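Local coordinates for putative transcriptional regulator protein (Vibrio parahaemolyticus, PDB 3ER6) that probably acts, as a whole, as an AraC-type DNA-binding transcription regulator, this chain being its DJ-1/PfpI-like portion, at residues Pro86-Ser89 against Leu90-Asp94; Trp100-Glu103 against Leu104-Gly108; Glu144-Pro147 against Glu148-Leu151; Leu177-Val180 against Glu181-Gly185. The protein carries 1 engineered substitution. All coordinates share one frame; numbering follows the deposited sequence.

How the interactions relate
From the N terminus the four interactions follow one another in series; none nests within or crosses another, and each is local, its two segments joined without a gap. Interaction 1 closes the turn that ends helix 86-89 and leads into helix 95-106. Interaction 2 lies on the end of that second helix, just ahead of strand 110-114 of the six-stranded sheet. Interaction 3 turns the chain out of helix 136-145 towards strand 150-151, and interaction 4 ends helix 173-184 before helix 186-195. Interactions 1 and 3 touch directly, Leu90 CD2 packing 4.2 Å from Phe146 CZ. Interaction 4 lies far from both (centres about 32 and 30 Å away) but near interaction 2 (nearest atoms about 7 Å apart).

Interaction 1 (Pro86-Ser89 against Leu90-Asp94); sequences PLES and LDKID. Engineered in segment 90-94: Lys92 (natural residue Asn).
With CG beside its backbone N (chi1 -56°) and an extended chi2, Lys92 lays its CD against Glu88, whose own bend at chi2 (-53°) brings the carboxylate over, and the two chains cross at the end of helix 86-89. Lys92 is an engineered residue in place of a natural Asn. Its methylene group rather than its ammonium group makes the contact: CD of Lys92 lies 3.2 Å from the backbone O of Glu88 and 3.6 Å from Glu88 OE1. Bends at chi3 and chi4 then leave NZ of Lys92 5.3 Å from Glu88 OE1, so any attraction between the opposite charges acts without direct contact.

The backbone underneath winds tightly. Leu90 N donates to Pro86 O at 2.8 Å, and Lys92 N donates to Ser89 O at 2.9 Å. Pro86 O is gripped a second time by a water, which donates to it and accepts the N-H of Asp91 at 3.1 Å, carrying the turn one residue further. On the apolar side Pro86 CB and Leu90 CB meet at 4.4 Å. Ser89 places OG between its backbone N and carbonyl carbon, where it is hydrogen-bonded to the carbonyl oxygens of Ile83 and Asp85.

After this turn Asp94 caps the start of helix 95-106 by receiving the N-H of Ala96 at OD1. The buried face rests on helix 117-124, through Pro86 on Phe119, Leu90 on Lys123 and Ile93 on Val120, while Pro86 and Leu87 also pack against Leu141 of helix 136-145.

Interaction 2 (Trp100-Glu103 against Leu104-Gly108); sequences WIRE and LHLKG
Leu104 reaches over one face of the Trp100 indole with its CD1 methyl, a CH-pi contact in which the carbon sits 3.8 Å from the centroid of the six-membered ring and 19° off its normal. In Trp100 a chi1 of 177° sets the indole beside its own carbonyl carbon, and a chi2 of 74° turns a face to Leu104; the methyl lies nearest CE2 and CZ2. Two residues further along the helix, Arg102 and Leu106 pass at a slant, Leu106 CD1 being 4.1 Å from Arg102 CG. The extended chains of Glu103 and Lys107 bring Glu103 OE2 to 4.6 Å from Lys107 NZ, short of a salt bridge.

Four backbone hydrogen bonds hold these pairs one turn apart, from Leu104 N to Trp100 O through to Lys107 N to Glu103 O (2.8 Å). Gly108, with positive phi, then ends helix 95-106 in a Schellman motif.

Trp100 NE1 donates a hydrogen bond to Phe72 O, and Lys107 NZ one to Asp73 O. The chemistry is thus divided: dispersion over the indole face links successive turns of the helix, the same two side chains pack on Leu78 of the sheet, and the Glu103-Lys107 pair contributes, at most, a diffuse electrostatic attraction.

Interaction 3 (Glu144-Pro147 against Glu148-Leu151); sequences ELFP and EIML
Phe146 and Ile149 form the tight part of this turn. Their side chains run side by side in the same direction, with Ile149 CD1 against Phe146 CB at 3.5 Å and against the ring atom CG of Phe146 at 3.8 Å. The backbone closes a type I beta turn from Phe146 to Ile149: Ile149 N donates to Phe146 O at 2.9 Å. Phe146 is the first residue to leave helix 136-145, and Leu145 CB lies over one face of its ring, toward the rim. The pair is buried further by Phe142 and by Phe119 and Ala122 of helix 117-124.

The other side, made by Pro147 and Glu148, is exposed, polar and bridged by water. Glu148 doubles back on itself, with CG between its own backbone N and carbonyl carbon (chi1 71°) and a bend at chi2, which returns the carboxylate over the start of the turn. OE1 of Glu148 comes to 3.3 Å from Pro147 CD, while OE2 of Glu148 lies near the ring plane at the edge, 3.9 Å from Phe146 CD1; the ring and carboxylate planes are 62° apart. A water donates to Glu148 OE2 and to Leu145 O, 2.7 Å from the latter.

Apolar packing, with the Ile149 N to Phe146 O bond, holds the inner half of this link in a beta-alpha-beta unit. At the outer half, an acidic group beside ring hydrogens probably gains a weak electrostatic attraction; one water gives Leu145 O, the last helix carbonyl, a donor shared with Glu148 OE2, and another adds a second bond to Phe146 O.

Interaction 4 (Leu177-Val180 against Glu181-Gly185); sequences LEIV and EEYFG
The closing turns of helix 173-184, one of the helices flanking the central sheet of this DJ-1/PfpI-like fold, are joined by hydrogen bonds between residues four apart. Glu181 N donates to Leu177 O at 2.8 Å, and Phe184 N to Val180 O at 2.9 Å, with two more such bonds between. Gly185, with positive phi (97°), breaks the helix while its N still donates a hydrogen bond to Glu181 O, and stands at the N-cap of helix 186-195.

On the sheet side Ile179 lies alongside Tyr183; its CG2 meets the ring at the edge and in its plane, 3.8 Å from CD2 of Tyr183. Both rest on Ile77 and Lys110 of the neighbouring strands. Phe184 turns towards Ala35 of helix 22-37 and the ring of Phe40, with Tyr183 CB over the centre of one ring face.

Three glutamates line one flank. Glu178, its CG anti to the backbone N (chi1 -167°), bends at chi2 and brings its carboxylate round toward Glu182. OE1 of Glu178 and OE2 of Glu182 are 4.5 Å apart, their carboxylate planes turned by 53°. Outside partners probably ease the repulsion: Lys110 in a salt bridge with Glu182 OE1, Tyr164 hydrogen-bonded to Glu182 OE2, and Arg189, salt-bridged to Glu181, in a long, weak ion pair with Glu178 OE2. Across the buried side Val180 slants past Phe184, its CG1 4.1 Å from CD2 of Phe184.

Interaction 1 (Pro86-Ser89 against Leu90-Asp94)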
loop_
_atom_site.group_PDB
_atom_site.type_symbol
_atom_site.label_atom_id
_atom_site.label_comp_id
_atom_site.label_asym_id
_atom_site.label_seq_id
_atom_site.Cartn_x
_atom_site.Cartn_y
_atom_site.Cartn_z
ATOM N N PRO A 86 14.114 -6.858 -11.064
ATOM C CA PRO A 86 15.124 -5.980 -11.691
ATOM C C PRO A 86 15.736 -6.618 -12.931
ATOM O O PRO A 86 16.187 -5.916 -13.843
ATOM C CB PRO A 86 16.154 -5.752 -10.586
ATOM C CG PRO A 86 15.357 -6.002 -9.273
ATOM C CD PRO A 86 14.368 -7.119 -9.638
ATOM N N LEU A 87 15.753 -7.944 -12.959
ATOM C CA LEU A 87 16.439 -8.643 -14.052
ATOM C C LEU A 87 15.628 -8.354 -15.301
ATOM O O LEU A 87 16.160 -8.243 -16.399
ATOM C CB LEU A 87 16.451 -10.139 -13.741
ATOM C CG LEU A 87 17.691 -10.897 -14.207
ATOM C CD1 LEU A 87 18.965 -10.129 -13.821
ATOM C CD2 LEU A 87 17.672 -12.302 -13.650
ATOM N N GLU A 88 14.327 -8.220 -15.122
ATOM C CA GLU A 88 13.390 -7.862 -16.183
ATOM C C GLU A 88 13.528 -6.372 -16.572
ATOM O O GLU A 88 13.660 -6.012 -17.757
ATOM C CB GLU A 88 11.998 -8.058 -15.617
ATOM C CG GLU A 88 10.938 -8.411 -16.609
ATOM C CD GLU A 88 10.875 -7.437 -17.775
ATOM O OE1 GLU A 88 11.323 -6.282 -17.622
ATOM O OE2 GLU A 88 10.341 -7.831 -18.854
ATOM N N SER A 89 13.533 -5.492 -15.570
ATOM C CA SER A 89 13.190 -4.096 -15.839
ATOM C C SER A 89 14.352 -3.144 -15.806
ATOM O O SER A 89 14.305 -2.065 -16.392
ATOM C CB SER A 89 12.180 -3.658 -14.793
ATOM O OG SER A 89 12.756 -3.778 -13.502
ATOM N N LEU A 90 15.358 -3.460 -15.025
ATOM C CA LEU A 90 16.346 -2.404 -14.642
ATOM C C LEU A 90 16.989 -1.778 -15.887
ATOM O O LEU A 90 17.202 -0.550 -15.949
ATOM C CB LEU A 90 17.436 -2.963 -13.701
ATOM C CG LEU A 90 18.463 -1.948 -13.165
ATOM C CD1 LEU A 90 17.820 -0.822 -12.319
ATOM C CD2 LEU A 90 19.558 -2.652 -12.334
ATOM N N ASP A 91 17.321 -2.637 -16.859
ATOM C CA ASP A 91 18.059 -2.214 -18.042
ATOM C C ASP A 91 17.158 -1.544 -19.048
ATOM O O ASP A 91 17.647 -0.977 -20.020
ATOM C CB ASP A 91 18.794 -3.397 -18.712
ATOM C CG ASP A 91 20.043 -3.825 -17.924
ATOM O OD1 ASP A 91 20.427 -3.111 -16.939
ATOM O OD2 ASP A 91 20.641 -4.876 -18.291
ATOM N N LYS A 92 15.856 -1.628 -18.832
ATOM C CA LYS A 92 14.889 -1.054 -19.753
ATOM C C LYS A 92 14.480 0.370 -19.360
ATOM O O LYS A 92 13.745 1.043 -20.094
ATOM C CB LYS A 92 13.647 -1.946 -19.878
ATOM C CG LYS A 92 13.945 -3.375 -20.307
ATOM C CD LYS A 92 12.661 -4.220 -20.277
ATOM C CE LYS A 92 12.214 -4.620 -21.683
ATOM N NZ LYS A 92 11.138 -3.714 -22.244
ATOM N N ILE A 93 14.971 0.847 -18.218
ATOM C CA ILE A 93 14.581 2.164 -17.746
ATOM C C ILE A 93 15.192 3.246 -18.629
ATOM O O ILE A 93 16.376 3.215 -18.927
ATOM C CB ILE A 93 15.016 2.378 -16.269
ATOM C CG1 ILE A 93 14.204 1.432 -15.377
ATOM C CG2 ILE A 93 14.806 3.852 -15.827
ATOM C CD1 ILE A 93 14.585 1.524 -13.900
ATOM N N ASP A 94 14.372 4.195 -19.052
ATOM C CA ASP A 94 14.824 5.313 -19.874
ATOM C C ASP A 94 16.066 5.981 -19.253
ATOM O O ASP A 94 16.035 6.435 -18.131
ATOM C CB ASP A 94 13.643 6.303 -19.944
ATOM C CG ASP A 94 13.844 7.429 -20.915
ATOM O OD1 ASP A 94 14.951 7.612 -21.466
ATOM O OD2 ASP A 94 12.848 8.183 -21.056
HETATM O O HOH W 1 17.741 -5.640 -16.266
#

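Interaction 2 (Trp100-Glu103 against Leu104-Gly108)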
loop_
_atom_site.group_PDB
_atom_site.type_symbol
_atom_site.label_atom_id
_atom_site.label_comp_id
_atom_site.label_asym_id
_atom_site.label_seq_id
_atom_site.Cartn_x
_atom_site.Cartn_y
_atom_site.Cartn_z
ATOM N N TRP A 100 17.521 12.346 -14.770
ATOM C CA TRP A 100 16.647 13.177 -13.944
ATOM C C TRP A 100 16.801 12.878 -12.415
ATOM O O TRP A 100 16.938 13.778 -11.613
ATOM C CB TRP A 100 15.210 12.952 -14.451
ATOM C CG TRP A 100 14.123 13.654 -13.717
ATOM C CD1 TRP A 100 13.821 14.995 -13.759
ATOM C CD2 TRP A 100 13.087 13.022 -12.957
ATOM N NE1 TRP A 100 12.690 15.240 -13.017
ATOM C CE2 TRP A 100 12.227 14.047 -12.500
ATOM C CE3 TRP A 100 12.857 11.705 -12.550
ATOM C CZ2 TRP A 100 11.136 13.796 -11.672
ATOM C CZ3 TRP A 100 11.736 11.431 -11.730
ATOM C CH2 TRP A 100 10.888 12.494 -11.295
ATOM N N ILE A 101 16.892 11.608 -12.048
ATOM C CA ILE A 101 17.118 11.198 -10.658
ATOM C C ILE A 101 18.495 11.661 -10.177
ATOM O O ILE A 101 18.659 12.185 -9.055
ATOM C CB ILE A 101 17.001 9.664 -10.575
ATOM C CG1 ILE A 101 15.536 9.236 -10.846
ATOM C CG2 ILE A 101 17.553 9.109 -9.207
ATOM C CD1 ILE A 101 15.361 7.705 -11.107
ATOM N N ARG A 102 19.482 11.440 -11.041
ATOM C CA ARG A 102 20.861 11.847 -10.716
ATOM C C ARG A 102 20.855 13.341 -10.422
ATOM O O ARG A 102 21.405 13.796 -9.405
ATOM C CB ARG A 102 21.800 11.489 -11.866
ATOM C CG ARG A 102 23.207 12.015 -11.745
ATOM C CD ARG A 102 23.977 11.727 -13.065
ATOM N NE ARG A 102 25.292 12.377 -13.033
ATOM C CZ ARG A 102 26.391 11.837 -12.505
ATOM N NH1 ARG A 102 26.348 10.631 -12.009
ATOM N NH2 ARG A 102 27.530 12.508 -12.518
ATOM N N GLU A 103 20.209 14.124 -11.286
ATOM C CA GLU A 103 20.265 15.570 -11.107
ATOM C C GLU A 103 19.535 16.026 -9.884
ATOM O O GLU A 103 20.007 16.916 -9.160
ATOM C CB GLU A 103 19.708 16.336 -12.324
ATOM C CG GLU A 103 20.466 16.045 -13.631
ATOM C CD GLU A 103 19.734 16.629 -14.889
ATOM O OE1 GLU A 103 19.687 15.918 -15.917
ATOM O OE2 GLU A 103 19.192 17.773 -14.849
ATOM N N LEU A 104 18.334 15.503 -9.681
ATOM C CA LEU A 104 17.570 15.881 -8.502
ATOM C C LEU A 104 18.406 15.596 -7.249
ATOM O O LEU A 104 18.447 16.408 -6.310
ATOM C CB LEU A 104 16.220 15.136 -8.422
ATOM C CG LEU A 104 15.083 15.555 -9.361
ATOM C CD1 LEU A 104 13.905 14.473 -9.272
ATOM C CD2 LEU A 104 14.591 17.006 -9.126
ATOM N N HIS A 105 19.071 14.439 -7.223
ATOM C CA HIS A 105 19.932 14.128 -6.074
ATOM C C HIS A 105 21.088 15.138 -5.903
ATOM O O HIS A 105 21.343 15.624 -4.800
ATOM C CB HIS A 105 20.510 12.742 -6.205
ATOM C CG HIS A 105 21.445 12.391 -5.104
ATOM N ND1 HIS A 105 22.781 12.141 -5.321
ATOM C CD2 HIS A 105 21.242 12.237 -3.772
ATOM C CE1 HIS A 105 23.365 11.831 -4.175
ATOM N NE2 HIS A 105 22.458 11.898 -3.218
ATOM N N LEU A 106 21.791 15.432 -7.004
ATOM C CA LEU A 106 22.838 16.464 -6.999
ATOM C C LEU A 106 22.304 17.797 -6.518
ATOM O O LEU A 106 23.010 18.550 -5.851
ATOM C CB LEU A 106 23.456 16.621 -8.396
ATOM C CG LEU A 106 24.239 15.389 -8.902
ATOM C CD1 LEU A 106 24.774 15.493 -10.381
ATOM C CD2 LEU A 106 25.377 15.003 -7.936
ATOM N N LYS A 107 21.062 18.128 -6.857
ATOM C CA LYS A 107 20.488 19.404 -6.396
ATOM C C LYS A 107 19.977 19.405 -4.944
ATOM O O LYS A 107 19.502 20.432 -4.477
ATOM C CB LYS A 107 19.326 19.852 -7.286
ATOM C CG LYS A 107 19.651 20.173 -8.750
ATOM C CD LYS A 107 18.280 20.264 -9.492
ATOM C CE LYS A 107 18.363 20.483 -11.038
ATOM N NZ LYS A 107 16.959 20.230 -11.643
ATOM N N GLY A 108 20.024 18.267 -4.248
ATOM C CA GLY A 108 19.634 18.243 -2.840
ATOM C C GLY A 108 18.249 17.697 -2.494
ATOM O O GLY A 108 17.837 17.743 -1.328
#

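Interaction 3 (Glu144-Pro147 against Glu148-Leu151)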
loop_
_atom_site.group_PDB
_atom_site.type_symbol
_atom_site.label_atom_id
_atom_site.label_comp_id
_atom_site.label_asym_id
_atom_site.label_seq_id
_atom_site.Cartn_x
_atom_site.Cartn_y
_atom_site.Cartn_z
ATOM N N GLU A 144 24.549 -10.039 -6.868
ATOM C CA GLU A 144 25.101 -10.305 -8.200
ATOM C C GLU A 144 25.355 -9.021 -8.978
ATOM O O GLU A 144 26.419 -8.836 -9.573
ATOM C CB GLU A 144 24.166 -11.221 -8.983
ATOM C CG GLU A 144 23.902 -12.552 -8.281
ATOM C CD GLU A 144 25.194 -13.357 -8.001
ATOM O OE1 GLU A 144 25.473 -14.293 -8.790
ATOM O OE2 GLU A 144 25.923 -13.086 -7.002
ATOM N N LEU A 145 24.413 -8.075 -8.917
ATOM C CA LEU A 145 24.556 -6.823 -9.685
ATOM C C LEU A 145 25.479 -5.776 -9.076
ATOM O O LEU A 145 26.118 -4.992 -9.807
ATOM C CB LEU A 145 23.142 -6.231 -10.008
ATOM C CG LEU A 145 22.197 -7.236 -10.675
ATOM C CD1 LEU A 145 20.744 -6.673 -10.856
ATOM C CD2 LEU A 145 22.778 -7.610 -12.006
ATOM N N PHE A 146 25.472 -5.686 -7.742
ATOM C CA PHE A 146 26.192 -4.652 -7.028
ATOM C C PHE A 146 27.059 -5.310 -5.958
ATOM O O PHE A 146 26.873 -5.057 -4.755
ATOM C CB PHE A 146 25.201 -3.646 -6.388
ATOM C CG PHE A 146 24.215 -3.068 -7.390
ATOM C CD1 PHE A 146 24.626 -2.119 -8.334
ATOM C CD2 PHE A 146 22.890 -3.543 -7.430
ATOM C CE1 PHE A 146 23.727 -1.630 -9.303
ATOM C CE2 PHE A 146 21.977 -3.076 -8.391
ATOM C CZ PHE A 146 22.401 -2.122 -9.339
ATOM N N PRO A 147 28.029 -6.151 -6.375
ATOM C CA PRO A 147 28.771 -6.823 -5.311
ATOM C C PRO A 147 29.610 -5.830 -4.543
ATOM O O PRO A 147 30.022 -6.135 -3.427
ATOM C CB PRO A 147 29.646 -7.856 -6.060
ATOM C CG PRO A 147 29.809 -7.240 -7.435
ATOM C CD PRO A 147 28.404 -6.614 -7.700
ATOM N N GLU A 148 29.797 -4.624 -5.099
ATOM C CA GLU A 148 30.557 -3.564 -4.395
ATOM C C GLU A 148 29.735 -2.832 -3.327
ATOM O O GLU A 148 30.258 -2.009 -2.582
ATOM C CB GLU A 148 31.115 -2.545 -5.398
ATOM C CG GLU A 148 30.088 -1.590 -6.103
ATOM C CD GLU A 148 29.251 -2.232 -7.218
ATOM O OE1 GLU A 148 29.365 -3.472 -7.453
ATOM O OE2 GLU A 148 28.460 -1.484 -7.857
ATOM N N ILE A 149 28.441 -3.127 -3.278
ATOM C CA ILE A 149 27.584 -2.529 -2.255
ATOM C C ILE A 149 27.370 -3.545 -1.116
ATOM O O ILE A 149 26.896 -4.657 -1.338
ATOM C CB ILE A 149 26.249 -2.035 -2.832
ATOM C CG1 ILE A 149 26.512 -1.016 -3.954
ATOM C CG2 ILE A 149 25.348 -1.448 -1.677
ATOM C CD1 ILE A 149 25.254 -0.536 -4.707
ATOM N N MET A 150 27.753 -3.183 0.091
ATOM C CA MET A 150 27.548 -4.069 1.219
ATOM C C MET A 150 26.095 -4.038 1.670
ATOM O O MET A 150 25.584 -2.976 2.000
ATOM C CB MET A 150 28.428 -3.620 2.380
ATOM C CG MET A 150 28.481 -4.580 3.616
ATOM S SD MET A 150 29.452 -3.797 4.969
ATOM C CE MET A 150 28.888 -4.780 6.356
ATOM N N LEU A 151 25.438 -5.192 1.716
ATOM C CA LEU A 151 24.083 -5.278 2.268
ATOM C C LEU A 151 24.125 -5.363 3.794
ATOM O O LEU A 151 24.841 -6.222 4.374
ATOM C CB LEU A 151 23.353 -6.497 1.717
ATOM C CG LEU A 151 22.834 -6.453 0.284
ATOM C CD1 LEU A 151 22.106 -7.792 -0.030
ATOM C CD2 LEU A 151 21.825 -5.225 0.107
HETATM O O HOH W 2 27.549 -2.675 -9.971
HETATM O O HOH W 3 25.604 -6.209 -2.644
#

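Interaction 4 (Leu177-Val180 against Glu181-Gly185)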
loop_
_atom_site.group_PDB
_atom_site.type_symbol
_atom_site.label_atom_id
_atom_site.label_comp_id
_atom_site.label_asym_id
_atom_site.label_seq_id
_atom_site.Cartn_x
_atom_site.Cartn_y
_atom_site.Cartn_z
ATOM N N LEU A 177 8.164 7.937 8.609
ATOM C CA LEU A 177 8.094 8.705 9.872
ATOM C C LEU A 177 9.329 9.569 10.103
ATOM O O LEU A 177 9.237 10.654 10.661
ATOM C CB LEU A 177 7.882 7.794 11.090
ATOM C CG LEU A 177 6.557 7.038 11.064
ATOM C CD1 LEU A 177 6.516 6.135 12.274
ATOM C CD2 LEU A 177 5.341 8.000 11.035
ATOM N N GLU A 178 10.474 9.088 9.650
ATOM C CA GLU A 178 11.659 9.893 9.723
ATOM C C GLU A 178 11.469 11.174 8.944
ATOM O O GLU A 178 11.692 12.243 9.478
ATOM C CB GLU A 178 12.861 9.110 9.203
ATOM C CG GLU A 178 14.170 9.778 9.549
ATOM C CD GLU A 178 14.408 9.867 11.071
ATOM O OE1 GLU A 178 14.921 10.924 11.468
ATOM O OE2 GLU A 178 14.077 8.919 11.851
ATOM N N ILE A 179 10.997 11.062 7.710
ATOM C CA ILE A 179 10.760 12.213 6.863
ATOM C C ILE A 179 9.678 13.093 7.504
ATOM O O ILE A 179 9.824 14.337 7.566
ATOM C CB ILE A 179 10.304 11.742 5.463
ATOM C CG1 ILE A 179 11.448 11.051 4.700
ATOM C CG2 ILE A 179 9.678 12.867 4.660
ATOM C CD1 ILE A 179 12.551 11.894 4.562
ATOM N N VAL A 180 8.606 12.460 8.024
ATOM C CA VAL A 180 7.600 13.229 8.769
ATOM C C VAL A 180 8.224 14.019 9.918
ATOM O O VAL A 180 7.914 15.180 10.072
ATOM C CB VAL A 180 6.429 12.350 9.309
ATOM C CG1 VAL A 180 5.491 13.187 10.245
ATOM C CG2 VAL A 180 5.653 11.844 8.132
ATOM N N GLU A 181 9.107 13.408 10.718
ATOM C CA GLU A 181 9.665 14.154 11.841
ATOM C C GLU A 181 10.522 15.339 11.342
ATOM O O GLU A 181 10.434 16.437 11.857
ATOM C CB GLU A 181 10.465 13.228 12.764
ATOM C CG GLU A 181 11.021 13.984 13.905
ATOM C CD GLU A 181 11.665 13.088 14.933
ATOM O OE1 GLU A 181 11.451 11.855 14.891
ATOM O OE2 GLU A 181 12.381 13.646 15.778
ATOM N N GLU A 182 11.305 15.105 10.309
ATOM C CA GLU A 182 12.117 16.176 9.689
ATOM C C GLU A 182 11.329 17.393 9.285
ATOM O O GLU A 182 11.770 18.510 9.562
ATOM C CB GLU A 182 12.868 15.642 8.474
ATOM C CG GLU A 182 13.928 14.691 8.906
ATOM C CD GLU A 182 14.927 14.379 7.804
ATOM O OE1 GLU A 182 15.535 15.358 7.266
ATOM O OE2 GLU A 182 15.101 13.153 7.521
ATOM N N TYR A 183 10.181 17.209 8.626
ATOM C CA TYR A 183 9.434 18.376 8.139
ATOM C C TYR A 183 8.436 18.945 9.105
ATOM O O TYR A 183 8.196 20.160 9.080
ATOM C CB TYR A 183 8.717 18.032 6.838
ATOM C CG TYR A 183 9.687 17.886 5.690
ATOM C CD1 TYR A 183 10.222 19.022 5.064
ATOM C CD2 TYR A 183 10.070 16.642 5.242
ATOM C CE1 TYR A 183 11.111 18.902 4.013
ATOM C CE2 TYR A 183 10.982 16.498 4.168
ATOM C CZ TYR A 183 11.503 17.644 3.566
ATOM O OH TYR A 183 12.389 17.540 2.498
ATOM N N PHE A 184 7.827 18.060 9.915
ATOM C CA PHE A 184 6.684 18.424 10.730
ATOM C C PHE A 184 6.932 18.314 12.247
ATOM O O PHE A 184 6.141 18.823 13.044
ATOM C CB PHE A 184 5.440 17.594 10.343
ATOM C CG PHE A 184 5.041 17.732 8.915
ATOM C CD1 PHE A 184 4.721 18.987 8.389
ATOM C CD2 PHE A 184 4.971 16.626 8.084
ATOM C CE1 PHE A 184 4.352 19.134 7.063
ATOM C CE2 PHE A 184 4.588 16.772 6.748
ATOM C CZ PHE A 184 4.279 18.017 6.236
ATOM N N GLY A 185 7.995 17.635 12.658
ATOM C CA GLY A 185 8.317 17.559 14.063
ATOM C C GLY A 185 7.845 16.304 14.782
ATOM O O GLY A 185 7.155 15.433 14.203
#